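Local coordinates for Isomerase/lactonizing enzyme (Agrobacterium fabrum str. C58, PDB 2NQL), which is an enolase-superfamily protein of the mandelate racemase/muconate lactonizing enzyme family, with a sodium ion bound in its barrel domain, at residues Ser141-Ala155 against Cys360-Leu373. Residues are numbered along the deposited sequence; the frame is centred on the assembly and turned at random.
With SO4 (sulfate ion), chain C; SO4 (sulfate ion), chain F.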
# COMPACT_ATOMS: atom_id res chain seq x y z
N SER A 141 -30.82 -1.15 -9.48
CA SER A 141 -29.44 -1.53 -9.87
C SER A 141 -28.50 -0.53 -9.21
O SER A 141 -28.89 0.61 -8.88
CB SER A 141 -29.28 -1.47 -11.40
OG SER A 141 -29.44 -0.13 -11.83
N ILE A 142 -27.25 -0.94 -8.99
CA ILE A 142 -26.25 0.02 -8.48
C ILE A 142 -26.18 1.27 -9.37
O ILE A 142 -26.16 2.40 -8.87
CB ILE A 142 -24.86 -0.65 -8.31
CG1 ILE A 142 -24.89 -1.58 -7.09
CG2 ILE A 142 -23.73 0.42 -8.26
CD1 ILE A 142 -23.69 -2.51 -7.02
N ARG A 143 -26.20 1.10 -10.69
CA ARG A 143 -26.10 2.26 -11.55
C ARG A 143 -27.25 3.24 -11.36
O ARG A 143 -27.04 4.46 -11.40
CB ARG A 143 -25.86 1.89 -13.02
CG ARG A 143 -27.02 1.18 -13.75
CD ARG A 143 -26.48 0.64 -15.07
NE ARG A 143 -27.41 -0.19 -15.84
CZ ARG A 143 -27.73 -1.45 -15.57
NH1 ARG A 143 -27.24 -2.06 -14.49
NH2 ARG A 143 -28.57 -2.10 -16.36
N ASP A 144 -28.45 2.70 -11.14
CA ASP A 144 -29.63 3.52 -10.86
C ASP A 144 -29.47 4.26 -9.55
O ASP A 144 -29.67 5.47 -9.48
CB ASP A 144 -30.90 2.67 -10.84
CG ASP A 144 -31.69 2.77 -12.15
OD1 ASP A 144 -31.41 3.69 -12.96
OD2 ASP A 144 -32.59 1.94 -12.35
N LEU A 145 -29.06 3.53 -8.52
CA LEU A 145 -28.76 4.10 -7.21
C LEU A 145 -27.72 5.21 -7.24
O LEU A 145 -27.80 6.17 -6.47
CB LEU A 145 -28.34 2.99 -6.26
CG LEU A 145 -28.48 3.18 -4.76
CD1 LEU A 145 -29.92 3.46 -4.35
CD2 LEU A 145 -27.98 1.93 -4.10
N LEU A 146 -26.76 5.09 -8.15
CA LEU A 146 -25.71 6.09 -8.38
C LEU A 146 -26.16 7.26 -9.27
O LEU A 146 -25.33 8.09 -9.67
CB LEU A 146 -24.48 5.40 -9.00
CG LEU A 146 -23.61 4.51 -8.11
CD1 LEU A 146 -22.52 3.89 -8.95
CD2 LEU A 146 -23.00 5.32 -6.97
N GLY A 147 -27.45 7.32 -9.59
CA GLY A 147 -28.00 8.44 -10.37
C GLY A 147 -28.38 8.11 -11.81
O GLY A 147 -28.83 8.99 -12.56
N GLY A 148 -28.21 6.84 -12.20
CA GLY A 148 -28.49 6.41 -13.57
C GLY A 148 -27.24 6.10 -14.36
O GLY A 148 -26.24 6.81 -14.26
N GLY A 149 -27.27 5.02 -15.12
CA GLY A 149 -26.23 4.78 -16.09
C GLY A 149 -26.78 4.13 -17.33
O GLY A 149 -27.92 3.66 -17.35
N VAL A 150 -25.94 4.08 -18.36
CA VAL A 150 -26.27 3.39 -19.61
C VAL A 150 -26.33 1.86 -19.38
O VAL A 150 -25.88 1.35 -18.33
CB VAL A 150 -25.28 3.77 -20.74
CG1 VAL A 150 -25.29 5.27 -20.98
CG2 VAL A 150 -23.82 3.31 -20.41
N ASP A 151 -26.89 1.13 -20.33
CA ASP A 151 -26.99 -0.32 -20.17
C ASP A 151 -26.05 -1.08 -21.08
O ASP A 151 -26.04 -2.32 -21.08
CB ASP A 151 -28.42 -0.80 -20.42
CG ASP A 151 -29.41 -0.14 -19.50
OD1 ASP A 151 -29.13 -0.04 -18.29
OD2 ASP A 151 -30.47 0.28 -20.00
N SER A 152 -25.27 -0.34 -21.88
CA SER A 152 -24.26 -0.94 -22.74
C SER A 152 -23.20 0.10 -23.03
O SER A 152 -23.46 1.30 -22.96
CB SER A 152 -24.88 -1.50 -24.06
OG SER A 152 -25.40 -0.45 -24.87
N PHE A 153 -21.99 -0.36 -23.34
CA PHE A 153 -20.92 0.52 -23.82
C PHE A 153 -19.85 -0.28 -24.53
O PHE A 153 -19.86 -1.52 -24.45
CB PHE A 153 -20.32 1.38 -22.67
CG PHE A 153 -20.03 0.62 -21.39
CD1 PHE A 153 -18.99 -0.31 -21.33
CD2 PHE A 153 -20.78 0.88 -20.24
CE1 PHE A 153 -18.72 -0.99 -20.14
CE2 PHE A 153 -20.50 0.22 -19.05
CZ PHE A 153 -19.47 -0.72 -19.00
N PRO A 154 -18.95 0.39 -25.28
CA PRO A 154 -17.94 -0.33 -26.05
C PRO A 154 -16.97 -1.17 -25.22
O PRO A 154 -16.66 -0.83 -24.08
CB PRO A 154 -17.19 0.81 -26.76
CG PRO A 154 -18.21 1.86 -26.90
CD PRO A 154 -18.86 1.84 -25.57
N ALA A 155 -16.53 -2.26 -25.83
CA ALA A 155 -15.55 -3.16 -25.23
C ALA A 155 -14.40 -3.35 -26.21
O ALA A 155 -14.64 -3.49 -27.42
CB ALA A 155 -16.21 -4.48 -24.89
N CYS A 360 -20.99 -9.74 -23.05
CA CYS A 360 -20.25 -8.91 -23.98
C CYS A 360 -20.32 -9.56 -25.36
O CYS A 360 -19.96 -10.73 -25.50
CB CYS A 360 -18.80 -8.82 -23.52
SG CYS A 360 -17.80 -7.65 -24.46
N ARG A 361 -20.83 -8.83 -26.34
CA ARG A 361 -20.90 -9.32 -27.72
C ARG A 361 -20.88 -8.17 -28.72
O ARG A 361 -21.28 -7.05 -28.41
CB ARG A 361 -22.11 -10.25 -27.92
CG ARG A 361 -23.44 -9.65 -27.59
CD ARG A 361 -24.61 -10.68 -27.57
NE ARG A 361 -25.84 -9.90 -27.54
CZ ARG A 361 -26.55 -9.57 -26.46
NH1 ARG A 361 -26.21 -9.99 -25.24
NH2 ARG A 361 -27.64 -8.82 -26.60
N GLU A 362 -20.35 -8.46 -29.92
CA GLU A 362 -20.27 -7.48 -31.02
C GLU A 362 -19.67 -6.16 -30.58
O GLU A 362 -20.18 -5.06 -30.88
CB GLU A 362 -21.65 -7.27 -31.63
CG GLU A 362 -21.63 -6.86 -33.11
CD GLU A 362 -23.01 -6.93 -33.73
OE1 GLU A 362 -23.95 -6.34 -33.15
OE2 GLU A 362 -23.15 -7.58 -34.78
N GLY A 363 -18.57 -6.26 -29.82
CA GLY A 363 -17.86 -5.08 -29.40
C GLY A 363 -18.49 -4.26 -28.29
O GLY A 363 -18.08 -3.11 -28.09
N ARG A 364 -19.49 -4.81 -27.58
CA ARG A 364 -20.15 -4.05 -26.49
C ARG A 364 -20.47 -4.91 -25.27
O ARG A 364 -20.99 -6.02 -25.39
CB ARG A 364 -21.46 -3.37 -26.93
CG ARG A 364 -21.35 -2.38 -28.08
CD ARG A 364 -22.69 -1.82 -28.47
NE ARG A 364 -23.25 -0.89 -27.50
CZ ARG A 364 -22.84 0.37 -27.30
NH1 ARG A 364 -21.83 0.89 -28.00
NH2 ARG A 364 -23.46 1.11 -26.39
N TYR A 365 -20.22 -4.37 -24.08
CA TYR A 365 -20.75 -4.94 -22.84
C TYR A 365 -22.23 -4.64 -22.75
O TYR A 365 -22.66 -3.54 -23.09
CB TYR A 365 -20.07 -4.30 -21.63
CG TYR A 365 -18.77 -4.93 -21.26
CD1 TYR A 365 -18.72 -6.18 -20.63
CD2 TYR A 365 -17.56 -4.27 -21.52
CE1 TYR A 365 -17.52 -6.76 -20.24
CE2 TYR A 365 -16.35 -4.83 -21.12
CZ TYR A 365 -16.34 -6.09 -20.49
OH TYR A 365 -15.16 -6.66 -20.10
N HIS A 366 -22.97 -5.64 -22.30
CA HIS A 366 -24.37 -5.51 -21.90
C HIS A 366 -24.54 -5.77 -20.41
O HIS A 366 -24.25 -6.87 -19.90
CB HIS A 366 -25.21 -6.52 -22.68
CG HIS A 366 -25.22 -6.26 -24.15
ND1 HIS A 366 -26.28 -5.65 -24.78
CD2 HIS A 366 -24.28 -6.47 -25.10
CE1 HIS A 366 -26.01 -5.53 -26.07
NE2 HIS A 366 -24.79 -6.01 -26.29
N LEU A 367 -25.05 -4.75 -19.71
CA LEU A 367 -25.07 -4.78 -18.25
C LEU A 367 -26.18 -5.67 -17.72
O LEU A 367 -27.21 -5.80 -18.39
CB LEU A 367 -25.24 -3.35 -17.71
CG LEU A 367 -23.88 -2.65 -17.55
CD1 LEU A 367 -23.18 -2.26 -18.86
CD2 LEU A 367 -23.99 -1.49 -16.65
N PRO A 368 -26.02 -6.24 -16.51
CA PRO A 368 -27.07 -7.06 -15.94
C PRO A 368 -28.26 -6.20 -15.54
O PRO A 368 -28.12 -4.96 -15.44
CB PRO A 368 -26.40 -7.70 -14.72
CG PRO A 368 -25.37 -6.74 -14.33
CD PRO A 368 -24.87 -6.12 -15.58
N SER A 369 -29.42 -6.83 -15.32
CA SER A 369 -30.69 -6.09 -15.20
C SER A 369 -31.17 -5.90 -13.76
O SER A 369 -31.93 -4.97 -13.46
CB SER A 369 -31.78 -6.78 -16.01
OG SER A 369 -31.39 -6.94 -17.36
N GLY A 370 -30.73 -6.79 -12.87
CA GLY A 370 -31.33 -6.90 -11.53
C GLY A 370 -30.95 -5.75 -10.58
O GLY A 370 -30.09 -4.92 -10.90
N PRO A 371 -31.60 -5.69 -9.42
CA PRO A 371 -31.15 -4.71 -8.41
C PRO A 371 -29.81 -5.08 -7.80
O PRO A 371 -29.41 -6.23 -7.89
CB PRO A 371 -32.22 -4.80 -7.33
CG PRO A 371 -32.80 -6.15 -7.48
CD PRO A 371 -32.78 -6.44 -8.96
N GLY A 372 -29.14 -4.11 -7.18
CA GLY A 372 -27.78 -4.29 -6.67
C GLY A 372 -26.80 -4.49 -7.82
O GLY A 372 -26.84 -3.82 -8.86
N LEU A 373 -25.91 -5.45 -7.60
CA LEU A 373 -24.87 -5.78 -8.54
C LEU A 373 -25.46 -6.38 -9.83
O LEU A 373 -24.93 -6.14 -10.93
CB LEU A 373 -23.93 -6.75 -7.84
CG LEU A 373 -22.55 -7.02 -8.40
CD1 LEU A 373 -21.73 -5.75 -8.38
CD2 LEU A 373 -21.93 -8.12 -7.54
S SO4 C . -21.53 4.38 -26.87
O1 SO4 C . -20.44 5.19 -26.29
O2 SO4 C . -21.03 3.66 -28.04
O3 SO4 C . -21.99 3.41 -25.87
O4 SO4 C . -22.66 5.23 -27.25
S SO4 F . -28.74 -0.72 -24.72
O1 SO4 F . -27.97 0.39 -24.17
O2 SO4 F . -27.94 -1.50 -25.67
O3 SO4 F . -29.12 -1.59 -23.62
O4 SO4 F . -29.95 -0.23 -25.41
O HOH W 1 -28.10 -4.57 -12.54
O HOH W 2 -27.81 -3.86 -22.89
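With chi1 at 68° and the chain extended from CG to NE, Arg143 runs past Leu367 to Pro368, while a bend at chi3 (72°) turns the guanidinium edge of Arg364 to Ser152 OG. Between these two arginines, strand 364-366, the second arm of a beta-hairpin turned by a type I' turn, pairs antiparallel with strand 152-158 of the enolase-type barrel domain. Phe153 and Tyr365 exchange both backbone bonds there, and Ala155 N reaches Gly363 O (2.9 Å), whose residue has the positive phi that suits glycine. The guanidinium of Arg143 works on two edges: NH1 and NH2 converge end-on on Pro368 O (3.2 and 3.0 Å), NE and NH2 grip Asp151 OD1 side-on in a salt bridge, and Gln329 also bonds NH1. Leu367 CB lies over one face, and leucine's two branches serve both neighbours, CD2 against Arg143 CD and CD1 against Phe153 CE2 (3.7 Å). Phe153 and Tyr365 meet obliquely, planes at 59°, and the small Ala155 lets its CB approach Tyr365 CD2; Tyr365 OH bonds Glu341 O. Farther along, Ile142 N bonds Gly372 O, and Ser141 OG caps helix 142-145 by accepting from Asp144 N. Arg364 NH2 donates in its guanidinium plane to Ser152 OG (2.9 Å) and to O3 of the chain C sulfate (2.8 Å).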